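YCAC GENE product (Escherichia coli, PDB 1YAC) is an octameric, probable hydrolase of unknown specificity, built on the isochorismatase fold and homologous to EntB and CSHase. Local coordinates at residues A[4-9]-A[132-137]; A[11-16]-A[105-110]; A[22-27]-A[63-68]; A[28-33]-A[140-145]. All coordinates share one frame; numbering follows the deposited sequence.

Contact 1: A[4-9]-A[132-137]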
loop_
_atom_site.group_PDB
_atom_site.type_symbol
_atom_site.label_atom_id
_atom_site.label_comp_id
_atom_site.label_asym_id
_atom_site.label_seq_id
_atom_site.Cartn_x
_atom_site.Cartn_y
_atom_site.Cartn_z
ATOM N N PRO A 4 -32.396 -6.766 -16.210
ATOM C CA PRO A 4 -32.756 -5.395 -16.555
ATOM C C PRO A 4 -31.761 -4.455 -15.901
ATOM O O PRO A 4 -31.219 -4.759 -14.834
ATOM C CB PRO A 4 -34.125 -5.218 -15.890
ATOM C CG PRO A 4 -34.644 -6.605 -15.761
ATOM C CD PRO A 4 -33.427 -7.380 -15.360
ATOM N N TYR A 5 -31.520 -3.323 -16.548
ATOM C CA TYR A 5 -30.631 -2.302 -16.005
ATOM C C TYR A 5 -31.569 -1.420 -15.163
ATOM O O TYR A 5 -32.368 -0.656 -15.716
ATOM C CB TYR A 5 -30.013 -1.520 -17.169
ATOM C CG TYR A 5 -29.190 -0.283 -16.842
ATOM C CD1 TYR A 5 -28.713 -0.020 -15.548
ATOM C CD2 TYR A 5 -28.874 0.612 -17.854
ATOM C CE1 TYR A 5 -27.927 1.120 -15.292
ATOM C CE2 TYR A 5 -28.107 1.741 -17.616
ATOM C CZ TYR A 5 -27.635 1.995 -16.343
ATOM O OH TYR A 5 -26.876 3.133 -16.147
ATOM N N VAL A 6 -31.532 -1.601 -13.843
ATOM C CA VAL A 6 -32.372 -0.834 -12.917
ATOM C C VAL A 6 -31.574 0.432 -12.579
ATOM O O VAL A 6 -30.773 0.460 -11.635
ATOM C CB VAL A 6 -32.697 -1.666 -11.634
ATOM C CG1 VAL A 6 -33.590 -0.873 -10.662
ATOM C CG2 VAL A 6 -33.367 -2.971 -12.024
ATOM N N ARG A 7 -31.755 1.456 -13.407
ATOM C CA ARG A 7 -31.040 2.713 -13.245
ATOM C C ARG A 7 -31.799 3.813 -12.524
ATOM O O ARG A 7 -33.030 3.885 -12.588
ATOM C CB ARG A 7 -30.538 3.214 -14.596
ATOM C CG ARG A 7 -31.593 3.442 -15.663
ATOM C CD ARG A 7 -30.932 4.185 -16.827
ATOM N NE ARG A 7 -31.761 4.284 -18.026
ATOM C CZ ARG A 7 -31.374 4.890 -19.145
ATOM N NH1 ARG A 7 -30.174 5.450 -19.228
ATOM N NH2 ARG A 7 -32.192 4.950 -20.185
ATOM N N LEU A 8 -31.047 4.657 -11.822
ATOM C CA LEU A 8 -31.607 5.770 -11.070
ATOM C C LEU A 8 -32.436 6.671 -11.960
ATOM O O LEU A 8 -32.057 6.983 -13.088
ATOM C CB LEU A 8 -30.501 6.577 -10.400
ATOM C CG LEU A 8 -29.828 5.888 -9.211
ATOM C CD1 LEU A 8 -28.579 6.694 -8.784
ATOM C CD2 LEU A 8 -30.823 5.756 -8.055
ATOM N N ASP A 9 -33.583 7.057 -11.420
ATOM C CA ASP A 9 -34.559 7.895 -12.090
ATOM C C ASP A 9 -34.762 9.076 -11.150
ATOM O O ASP A 9 -35.286 8.918 -10.051
ATOM C CB ASP A 9 -35.840 7.077 -12.249
ATOM C CG ASP A 9 -36.959 7.833 -12.945
ATOM O OD1 ASP A 9 -36.917 9.083 -13.051
ATOM O OD2 ASP A 9 -37.914 7.147 -13.368
ATOM N N ASP A 132 -35.676 -0.510 -4.309
ATOM C CA ASP A 132 -34.474 -0.678 -5.114
ATOM C C ASP A 132 -33.461 0.190 -4.384
ATOM O O ASP A 132 -33.636 1.399 -4.287
ATOM C CB ASP A 132 -34.706 -0.190 -6.537
ATOM C CG ASP A 132 -35.589 -1.134 -7.308
ATOM O OD1 ASP A 132 -35.461 -2.357 -7.077
ATOM O OD2 ASP A 132 -36.430 -0.665 -8.100
ATOM N N VAL A 133 -32.420 -0.437 -3.860
ATOM C CA VAL A 133 -31.419 0.270 -3.071
ATOM C C VAL A 133 -30.103 0.489 -3.795
ATOM O O VAL A 133 -29.548 -0.429 -4.395
ATOM C CB VAL A 133 -31.167 -0.488 -1.736
ATOM C CG1 VAL A 133 -30.087 0.189 -0.902
ATOM C CG2 VAL A 133 -32.470 -0.589 -0.935
ATOM N N PHE A 134 -29.603 1.716 -3.689
ATOM C CA PHE A 134 -28.349 2.134 -4.302
ATOM C C PHE A 134 -27.491 2.703 -3.158
ATOM O O PHE A 134 -27.859 3.700 -2.531
ATOM C CB PHE A 134 -28.627 3.226 -5.345
ATOM C CG PHE A 134 -29.523 2.784 -6.475
ATOM C CD1 PHE A 134 -30.897 2.665 -6.290
ATOM C CD2 PHE A 134 -28.992 2.516 -7.731
ATOM C CE1 PHE A 134 -31.739 2.288 -7.349
ATOM C CE2 PHE A 134 -29.810 2.143 -8.795
ATOM C CZ PHE A 134 -31.191 2.027 -8.602
ATOM N N VAL A 135 -26.375 2.047 -2.868
ATOM C CA VAL A 135 -25.481 2.474 -1.793
ATOM C C VAL A 135 -24.363 3.353 -2.344
ATOM O O VAL A 135 -23.729 2.989 -3.339
ATOM C CB VAL A 135 -24.858 1.235 -1.098
ATOM C CG1 VAL A 135 -23.816 1.649 -0.066
ATOM C CG2 VAL A 135 -25.966 0.404 -0.453
ATOM N N VAL A 136 -24.157 4.530 -1.754
ATOM C CA VAL A 136 -23.083 5.416 -2.206
ATOM C C VAL A 136 -21.872 5.040 -1.347
ATOM O O VAL A 136 -21.673 5.567 -0.249
ATOM C CB VAL A 136 -23.449 6.902 -2.036
ATOM C CG1 VAL A 136 -22.499 7.753 -2.837
ATOM C CG2 VAL A 136 -24.872 7.158 -2.506
ATOM N N THR A 137 -21.042 4.156 -1.885
ATOM C CA THR A 137 -19.894 3.621 -1.161
ATOM C C THR A 137 -18.780 4.607 -0.850
ATOM O O THR A 137 -17.970 4.357 0.047
ATOM C CB THR A 137 -19.301 2.397 -1.885
ATOM O OG1 THR A 137 -18.832 2.790 -3.175
ATOM C CG2 THR A 137 -20.355 1.309 -2.047
#
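L8 sets a methyl group squarely on the aromatic ring of F134: its CD2 stands 3.4 Å from the ring centroid and 6° off the ring normal, a CH-pi contact. The leucine CG lies 3.8 Å from F134 CE2, and the two side chains slide past each other in opposite directions. At the ring edge, close to its plane, V6 O comes to 3.4 Å from F134 CE2, so a carbonyl faces the weakly positive ring hydrogens. V6 CG1, anti to the backbone N (chi1 -179°), adds a looser touch at 4.3 Å from F134 CZ and also meets the carboxylate of D132, 3.8 Å from OD2, where the two side chains cross at about a right angle. V6 is the centre of an inverse gamma turn, closed by a weak bond of 3.2 Å from R7 N to Y5 O. Around this shell, Q161 NE2 donates to V6 O, L8 N donates to E171 OE2, and R7 forms a salt bridge with D92 of a second subunit. The irregular N-terminal arm is thus laid against strand 132-136, on the face carrying F134 in the parallel sheet of a three-layer alpha-beta-alpha sandwich.

Contact 2: A[11-16]-A[105-110]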
loop_
_atom_site.group_PDB
_atom_site.type_symbol
_atom_site.label_atom_id
_atom_site.label_comp_id
_atom_site.label_asym_id
_atom_site.label_seq_id
_atom_site.Cartn_x
_atom_site.Cartn_y
_atom_site.Cartn_z
ATOM N N ASN A 11 -36.907 11.106 -10.834
ATOM C CA ASN A 11 -38.273 11.287 -10.408
ATOM C C ASN A 11 -38.787 10.155 -9.529
ATOM O O ASN A 11 -39.887 10.219 -9.026
ATOM C CB ASN A 11 -39.175 11.414 -11.642
ATOM C CG ASN A 11 -38.975 12.666 -12.490
ATOM O OD1 ASN A 11 -37.994 12.870 -13.148
ATOM N ND2 ASN A 11 -39.935 13.549 -12.421
ATOM N N ASP A 12 -37.956 9.145 -9.345
ATOM C CA ASP A 12 -38.366 8.019 -8.517
ATOM C C ASP A 12 -37.317 7.626 -7.475
ATOM O O ASP A 12 -37.265 6.473 -7.029
ATOM C CB ASP A 12 -38.705 6.787 -9.392
ATOM C CG ASP A 12 -39.691 5.849 -8.734
ATOM O OD1 ASP A 12 -40.297 6.182 -7.688
ATOM O OD2 ASP A 12 -39.867 4.758 -9.276
ATOM N N ALA A 13 -36.562 8.611 -6.998
ATOM C CA ALA A 13 -35.500 8.352 -6.025
ATOM C C ALA A 13 -35.473 9.302 -4.838
ATOM O O ALA A 13 -35.701 10.508 -4.992
ATOM C CB ALA A 13 -34.129 8.390 -6.728
ATOM N N ALA A 14 -35.207 8.749 -3.659
ATOM C CA ALA A 14 -35.087 9.545 -2.443
ATOM C C ALA A 14 -33.677 9.288 -1.898
ATOM O O ALA A 14 -33.067 8.239 -2.163
ATOM C CB ALA A 14 -36.130 9.147 -1.412
ATOM N N VAL A 15 -33.154 10.252 -1.160
ATOM C CA VAL A 15 -31.818 10.126 -0.594
ATOM C C VAL A 15 -31.907 10.003 0.919
ATOM O O VAL A 15 -32.611 10.791 1.557
ATOM C CB VAL A 15 -30.953 11.354 -0.969
ATOM C CG1 VAL A 15 -29.566 11.274 -0.302
ATOM C CG2 VAL A 15 -30.798 11.433 -2.474
ATOM N N LEU A 16 -31.247 8.990 1.484
ATOM C CA LEU A 16 -31.237 8.791 2.937
ATOM C C LEU A 16 -29.817 9.028 3.432
ATOM O O LEU A 16 -28.897 8.304 3.040
ATOM C CB LEU A 16 -31.659 7.363 3.326
ATOM C CG LEU A 16 -32.877 6.681 2.688
ATOM C CD1 LEU A 16 -33.195 5.390 3.442
ATOM C CD2 LEU A 16 -34.076 7.597 2.654
ATOM N N LYS A 105 -41.093 7.312 -3.249
ATOM C CA LYS A 105 -40.047 6.880 -4.178
ATOM C C LYS A 105 -39.677 5.410 -4.027
ATOM O O LYS A 105 -39.510 4.917 -2.916
ATOM C CB LYS A 105 -38.788 7.746 -4.017
ATOM C CG LYS A 105 -39.052 9.242 -4.130
ATOM C CD LYS A 105 -39.833 9.587 -5.376
ATOM C CE LYS A 105 -40.137 11.066 -5.431
ATOM N NZ LYS A 105 -40.949 11.411 -6.632
ATOM N N LYS A 106 -39.542 4.729 -5.163
ATOM C CA LYS A 106 -39.183 3.316 -5.210
ATOM C C LYS A 106 -37.672 3.087 -4.993
ATOM O O LYS A 106 -37.260 2.046 -4.458
ATOM C CB LYS A 106 -39.601 2.756 -6.570
ATOM C CG LYS A 106 -39.169 1.330 -6.885
ATOM C CD LYS A 106 -39.836 0.348 -5.993
ATOM C CE LYS A 106 -39.760 -1.050 -6.555
ATOM N NZ LYS A 106 -40.689 -1.921 -5.775
ATOM N N GLN A 107 -36.856 4.039 -5.445
ATOM C CA GLN A 107 -35.405 3.914 -5.336
ATOM C C GLN A 107 -34.882 4.706 -4.156
ATOM O O GLN A 107 -35.281 5.851 -3.947
ATOM C CB GLN A 107 -34.753 4.415 -6.619
ATOM C CG GLN A 107 -35.272 3.722 -7.876
ATOM C CD GLN A 107 -34.702 4.324 -9.136
ATOM O OE1 GLN A 107 -34.289 5.490 -9.164
ATOM N NE2 GLN A 107 -34.685 3.541 -10.198
ATOM N N LEU A 108 -33.967 4.108 -3.405
ATOM C CA LEU A 108 -33.381 4.772 -2.249
ATOM C C LEU A 108 -31.879 4.825 -2.424
ATOM O O LEU A 108 -31.238 3.790 -2.635
ATOM C CB LEU A 108 -33.690 4.011 -0.959
ATOM C CG LEU A 108 -35.159 3.722 -0.662
ATOM C CD1 LEU A 108 -35.288 3.001 0.697
ATOM C CD2 LEU A 108 -35.932 5.038 -0.664
ATOM N N ILE A 109 -31.333 6.033 -2.351
ATOM C CA ILE A 109 -29.892 6.269 -2.462
ATOM C C ILE A 109 -29.466 6.440 -1.009
ATOM O O ILE A 109 -29.876 7.403 -0.344
ATOM C CB ILE A 109 -29.622 7.554 -3.266
ATOM C CG1 ILE A 109 -30.140 7.386 -4.694
ATOM C CG2 ILE A 109 -28.131 7.890 -3.251
ATOM C CD1 ILE A 109 -30.229 8.679 -5.468
ATOM N N ILE A 110 -28.649 5.518 -0.508
ATOM C CA ILE A 110 -28.259 5.558 0.895
ATOM C C ILE A 110 -26.764 5.729 1.142
ATOM O O ILE A 110 -25.942 5.112 0.463
ATOM C CB ILE A 110 -28.706 4.257 1.599
ATOM C CG1 ILE A 110 -30.160 3.934 1.251
ATOM C CG2 ILE A 110 -28.568 4.403 3.117
ATOM C CD1 ILE A 110 -30.682 2.621 1.873
#
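K105 folds back over the start of strand 13-18 and ends on the carbonyl of N11. Its CB lies 3.7 Å from A14 N, with A14 CB also close by, and CG rests 3.6 Å from A13 C. A bend at chi2 (-51°) turns CD back toward the N11 carbonyl, 3.7 Å from N11 O, and CE keeps a similar distance. From well above the carbonyl plane, K105 NZ donates a hydrogen bond of 2.9 Å to N11 O. An alanine here would probably leave N11 O without this ammonium partner and strip the aliphatic cover from the backbone at A13. D12 OD1, met from above the carboxylate plane, accepts a nearly straight bond (171°) from K106 N at 3.0 Å, while the backbone O of D12 receives Q107 N. The parallel ladder then runs on through A14 N to Q107 O, I109 N to A14 O, and L16 N to I109 O. On one face of the sheet I109 CD1 reaches V15 CG2 at 4.1 Å and also touches A13 CB; on the other L16 CD1 lies 4.0 Å from I110 CG1, the two side chains pointing the same way. Helix 94-102 packs on that second face through F96 and V100, and strands 54-59 and 132-136 flank the pair as its neighbours in the sheet.

Contact 3: A[22-27]-A[63-68]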
loop_
_atom_site.group_PDB
_atom_site.type_symbol
_atom_site.label_atom_id
_atom_site.label_comp_id
_atom_site.label_asym_id
_atom_site.label_seq_id
_atom_site.Cartn_x
_atom_site.Cartn_y
_atom_site.Cartn_z
ATOM N N ALA A 22 -20.670 14.533 13.680
ATOM C CA ALA A 22 -19.338 15.030 14.009
ATOM C C ALA A 22 -18.458 14.049 14.770
ATOM O O ALA A 22 -17.292 13.863 14.416
ATOM C CB ALA A 22 -19.435 16.347 14.752
ATOM N N GLY A 23 -19.009 13.426 15.807
ATOM C CA GLY A 23 -18.252 12.465 16.584
ATOM C C GLY A 23 -17.990 11.209 15.771
ATOM O O GLY A 23 -16.848 10.766 15.639
ATOM N N LEU A 24 -19.045 10.673 15.157
ATOM C CA LEU A 24 -18.929 9.449 14.359
ATOM C C LEU A 24 -17.947 9.546 13.184
ATOM O O LEU A 24 -17.337 8.543 12.789
ATOM C CB LEU A 24 -20.314 8.979 13.885
ATOM C CG LEU A 24 -21.274 8.530 14.997
ATOM C CD1 LEU A 24 -22.657 8.186 14.403
ATOM C CD2 LEU A 24 -20.696 7.320 15.730
ATOM N N LEU A 25 -17.789 10.733 12.617
ATOM C CA LEU A 25 -16.851 10.888 11.509
ATOM C C LEU A 25 -15.409 10.606 11.937
ATOM O O LEU A 25 -14.578 10.275 11.097
ATOM C CB LEU A 25 -16.952 12.275 10.860
ATOM C CG LEU A 25 -18.227 12.558 10.054
ATOM C CD1 LEU A 25 -18.131 13.897 9.352
ATOM C CD2 LEU A 25 -18.442 11.487 9.041
ATOM N N SER A 26 -15.106 10.720 13.232
ATOM C CA SER A 26 -13.734 10.433 13.691
ATOM C C SER A 26 -13.430 8.925 13.604
ATOM O O SER A 26 -12.271 8.521 13.577
ATOM C CB SER A 26 -13.470 10.961 15.115
ATOM O OG SER A 26 -14.158 10.225 16.103
ATOM N N LEU A 27 -14.481 8.107 13.578
ATOM C CA LEU A 27 -14.334 6.656 13.465
ATOM C C LEU A 27 -14.030 6.223 12.017
ATOM O O LEU A 27 -13.550 5.111 11.771
ATOM C CB LEU A 27 -15.607 5.945 13.944
ATOM C CG LEU A 27 -16.027 6.171 15.398
ATOM C CD1 LEU A 27 -17.268 5.340 15.692
ATOM C CD2 LEU A 27 -14.919 5.789 16.345
ATOM N N GLY A 63 -24.732 12.992 22.740
ATOM C CA GLY A 63 -23.797 12.132 23.426
ATOM C C GLY A 63 -22.516 12.177 22.629
ATOM O O GLY A 63 -22.321 13.086 21.810
ATOM N N PRO A 64 -21.639 11.185 22.806
ATOM C CA PRO A 64 -20.364 11.127 22.088
ATOM C C PRO A 64 -20.515 11.165 20.562
ATOM O O PRO A 64 -19.648 11.694 19.863
ATOM C CB PRO A 64 -19.783 9.788 22.543
ATOM C CG PRO A 64 -20.367 9.608 23.899
ATOM C CD PRO A 64 -21.789 10.036 23.710
ATOM N N ASN A 65 -21.612 10.603 20.053
ATOM C CA ASN A 65 -21.865 10.548 18.611
ATOM C C ASN A 65 -21.836 11.935 17.980
ATOM O O ASN A 65 -21.355 12.118 16.846
ATOM C CB ASN A 65 -23.181 9.817 18.319
ATOM C CG ASN A 65 -23.064 8.304 18.510
ATOM O OD1 ASN A 65 -22.022 7.792 18.945
ATOM N ND2 ASN A 65 -24.125 7.580 18.180
ATOM N N GLY A 66 -22.322 12.917 18.732
ATOM C CA GLY A 66 -22.295 14.286 18.256
ATOM C C GLY A 66 -23.408 14.668 17.311
ATOM O O GLY A 66 -24.162 13.812 16.844
ATOM N N PRO A 67 -23.511 15.967 16.994
ATOM C CA PRO A 67 -24.533 16.503 16.102
ATOM C C PRO A 67 -24.260 16.185 14.649
ATOM O O PRO A 67 -23.135 15.852 14.276
ATOM C CB PRO A 67 -24.430 18.006 16.348
ATOM C CG PRO A 67 -22.964 18.200 16.572
ATOM C CD PRO A 67 -22.617 17.038 17.477
ATOM N N LEU A 68 -25.297 16.296 13.830
ATOM C CA LEU A 68 -25.170 16.078 12.399
ATOM C C LEU A 68 -24.234 17.183 11.904
ATOM O O LEU A 68 -24.288 18.311 12.406
ATOM C CB LEU A 68 -26.543 16.236 11.733
ATOM C CG LEU A 68 -26.587 15.979 10.220
ATOM C CD1 LEU A 68 -26.352 14.497 9.932
ATOM C CD2 LEU A 68 -27.931 16.437 9.670
#
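G23 and N65 approach so closely, with 4.6 Å between their CA atoms, that a side chain on the glycine would collide with P64 O and N65 O. N65 O takes two backbone N-H groups here: L24 N at 3.2 Å, and G23 N through a weak, strongly bent bond (124°). A straighter bond (169°) joins A22 N to P67 O at 2.9 Å. G66 is also bound to be glycine: a CB would strike G23 N, and its positive phi would press a CB against the preceding carbonyl O. L24 crosses the flat amide of N65 closely, its CD2 3.5 Å from OD1 and its CD1 4.1 Å from ND2. An alanine in place of L24 would probably open a gap beside that amide. The amide itself is held by S59 O at ND2 and by Y194 OH of a third subunit at OD1. These loops follow strands 13-18 and 54-59, adjacent in the parallel sheet of the alpha-beta-alpha sandwich. The packing is looser at A22, whose CB is 4.2 Å from P67 CD. The outer flank turns to neighbouring subunits: S26 packs on L197 of the third subunit, and L25 on N196 of a fourth.

Contact 4: A[28-33]-A[140-145]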
loop_
_atom_site.group_PDB
_atom_site.type_symbol
_atom_site.label_atom_id
_atom_site.label_comp_id
_atom_site.label_asym_id
_atom_site.label_seq_id
_atom_site.Cartn_x
_atom_site.Cartn_y
_atom_site.Cartn_z
ATOM N N VAL A 28 -14.337 7.098 11.066
ATOM C CA VAL A 28 -14.111 6.810 9.660
ATOM C C VAL A 28 -12.622 6.887 9.326
ATOM O O VAL A 28 -12.016 7.957 9.365
ATOM C CB VAL A 28 -14.913 7.778 8.748
ATOM C CG1 VAL A 28 -14.618 7.501 7.269
ATOM C CG2 VAL A 28 -16.407 7.651 9.038
ATOM N N ARG A 29 -12.031 5.734 9.029
ATOM C CA ARG A 29 -10.613 5.683 8.684
ATOM C C ARG A 29 -10.368 4.898 7.407
ATOM O O ARG A 29 -9.205 4.763 6.985
ATOM C CB ARG A 29 -9.789 5.082 9.831
ATOM C CG ARG A 29 -9.747 5.942 11.093
ATOM C CD ARG A 29 -8.943 5.276 12.210
ATOM N NE ARG A 29 -8.835 6.149 13.379
ATOM C CZ ARG A 29 -7.917 7.108 13.530
ATOM N NH1 ARG A 29 -6.997 7.330 12.581
ATOM N NH2 ARG A 29 -7.940 7.874 14.624
ATOM N N ASP A 30 -11.433 4.382 6.778
ATOM C CA ASP A 30 -11.228 3.623 5.542
ATOM C C ASP A 30 -11.135 4.567 4.333
ATOM O O ASP A 30 -10.651 4.189 3.268
ATOM C CB ASP A 30 -12.287 2.518 5.348
ATOM C CG ASP A 30 -13.633 3.062 4.939
ATOM O OD1 ASP A 30 -14.047 4.071 5.532
ATOM O OD2 ASP A 30 -14.272 2.500 4.006
ATOM N N ILE A 31 -11.611 5.793 4.498
ATOM C CA ILE A 31 -11.532 6.799 3.445
ATOM C C ILE A 31 -10.948 8.025 4.157
ATOM O O ILE A 31 -11.497 8.447 5.178
ATOM C CB ILE A 31 -12.930 7.162 2.872
ATOM C CG1 ILE A 31 -13.565 5.940 2.197
ATOM C CG2 ILE A 31 -12.794 8.302 1.852
ATOM C CD1 ILE A 31 -14.966 6.203 1.672
ATOM N N GLU A 32 -9.845 8.577 3.636
ATOM C CA GLU A 32 -9.192 9.725 4.266
ATOM C C GLU A 32 -10.164 10.897 4.355
ATOM O O GLU A 32 -10.990 11.097 3.465
ATOM C CB GLU A 32 -7.850 10.065 3.595
ATOM C CG GLU A 32 -7.917 10.722 2.253
ATOM C CD GLU A 32 -7.935 12.254 2.313
ATOM O OE1 GLU A 32 -7.601 12.880 3.371
ATOM O OE2 GLU A 32 -8.281 12.830 1.264
ATOM N N PRO A 33 -10.046 11.711 5.416
ATOM C CA PRO A 33 -10.928 12.857 5.659
ATOM C C PRO A 33 -11.160 13.923 4.604
ATOM O O PRO A 33 -12.292 14.396 4.474
ATOM C CB PRO A 33 -10.405 13.423 6.988
ATOM C CG PRO A 33 -8.945 13.072 6.955
ATOM C CD PRO A 33 -8.947 11.675 6.409
ATOM N N SER A 140 -19.949 6.849 2.324
ATOM C CA SER A 140 -20.233 6.050 3.516
ATOM C C SER A 140 -18.863 5.700 4.079
ATOM O O SER A 140 -17.944 5.429 3.313
ATOM C CB SER A 140 -20.988 4.776 3.143
ATOM O OG SER A 140 -22.248 5.099 2.563
ATOM N N GLY A 141 -18.707 5.748 5.398
ATOM C CA GLY A 141 -17.396 5.481 5.970
ATOM C C GLY A 141 -17.391 4.501 7.117
ATOM O O GLY A 141 -18.405 4.321 7.807
ATOM N N THR A 142 -16.248 3.867 7.343
ATOM C CA THR A 142 -16.147 2.893 8.412
ATOM C C THR A 142 -14.719 2.796 8.932
ATOM O O THR A 142 -13.844 3.578 8.523
ATOM C CB THR A 142 -16.689 1.509 7.946
ATOM O OG1 THR A 142 -16.606 0.561 9.020
ATOM C CG2 THR A 142 -15.916 1.007 6.722
ATOM N N PHE A 143 -14.493 1.845 9.838
ATOM C CA PHE A 143 -13.194 1.646 10.474
ATOM C C PHE A 143 -12.015 1.357 9.539
ATOM O O PHE A 143 -10.985 2.024 9.613
ATOM C CB PHE A 143 -13.283 0.514 11.516
ATOM C CG PHE A 143 -14.376 0.704 12.530
ATOM C CD1 PHE A 143 -14.176 1.506 13.659
ATOM C CD2 PHE A 143 -15.625 0.107 12.345
ATOM C CE1 PHE A 143 -15.205 1.718 14.582
ATOM C CE2 PHE A 143 -16.665 0.312 13.259
ATOM C CZ PHE A 143 -16.456 1.117 14.378
ATOM N N ASN A 144 -12.184 0.401 8.629
ATOM C CA ASN A 144 -11.095 -0.001 7.756
ATOM C C ASN A 144 -11.637 -0.749 6.542
ATOM O O ASN A 144 -12.848 -0.904 6.404
ATOM C CB ASN A 144 -10.095 -0.878 8.546
ATOM C CG ASN A 144 -10.766 -2.066 9.231
ATOM O OD1 ASN A 144 -11.299 -2.945 8.563
ATOM N ND2 ASN A 144 -10.756 -2.082 10.575
ATOM N N GLU A 145 -10.736 -1.198 5.665
ATOM C CA GLU A 145 -11.125 -1.898 4.446
ATOM C C GLU A 145 -11.825 -3.223 4.673
ATOM O O GLU A 145 -12.673 -3.620 3.867
ATOM C CB GLU A 145 -9.945 -2.028 3.473
ATOM C CG GLU A 145 -9.564 -0.669 2.865
ATOM C CD GLU A 145 -8.423 -0.738 1.848
ATOM O OE1 GLU A 145 -8.083 -1.848 1.381
ATOM O OE2 GLU A 145 -7.865 0.331 1.507
HETATM O O HOH W 1 -8.103 2.058 8.598
HETATM O O HOH W 2 -16.831 2.822 3.822
#
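T142 O accepts two backbone N-H groups, R29 N at 2.9 Å and D30 N at 3.1 Å, which reach it from opposite faces of its carbonyl plane. The aspartate returns the bond: with CG between its backbone N and carbonyl carbon (chi1 74°), OD1 receives T142 N at 2.9 Å, from well above the carboxylate plane and nearly straight (168°). This brings OD1 within 3.0 Å of T142 O, two acceptors whose mutual repulsion is probably offset by the N-H groups each one takes. The other branch, OD2, lies 3.5 Å from T142 CG2, the two side chains crossing at about a right angle; it also forms a salt bridge with R148, and a water links it to S140 O. Beside this polar knot V28 CG1 lies 3.7 Å from G141 CA, and a CB on G141 would collide with it; I31 CD1 ends 3.5 Å from S140 O. R29 directs its guanidinium outward to D193 of a third subunit, while F143 meets F166 of that subunit edge-to-face. E32 and N144 provide N-caps for helices 33-49 and 145-158. Both loops lie past the C-terminal ends of parallel strands, 13-18 and 132-136, the edge of the sheet where alpha/beta proteins commonly have their active sites.

Contacts 1 and 2, with centres 9 Å apart, are joined through the neighbouring strands 132-136 and 107-112: F134 O and I110 N are 2.8 Å apart, probably hydrogen-bonded, and Q107 OE1 reaches D9 N at the same distance. Contacts 3 and 4 join the loops that follow the strands; their centres lie 14 Å apart, L27 O approaches F143 CD1, and both touch the third subunit. Contact 4 touches contact 1 at T137, I31 CD1 lying 3.9 Å from T137 O, whereas contact 3 stays about 11 Å from contact 1 at the nearest atoms. Along the chain contact 3 nests inside contact 2, and contact 2 inside contact 1, while contact 4 crosses all three.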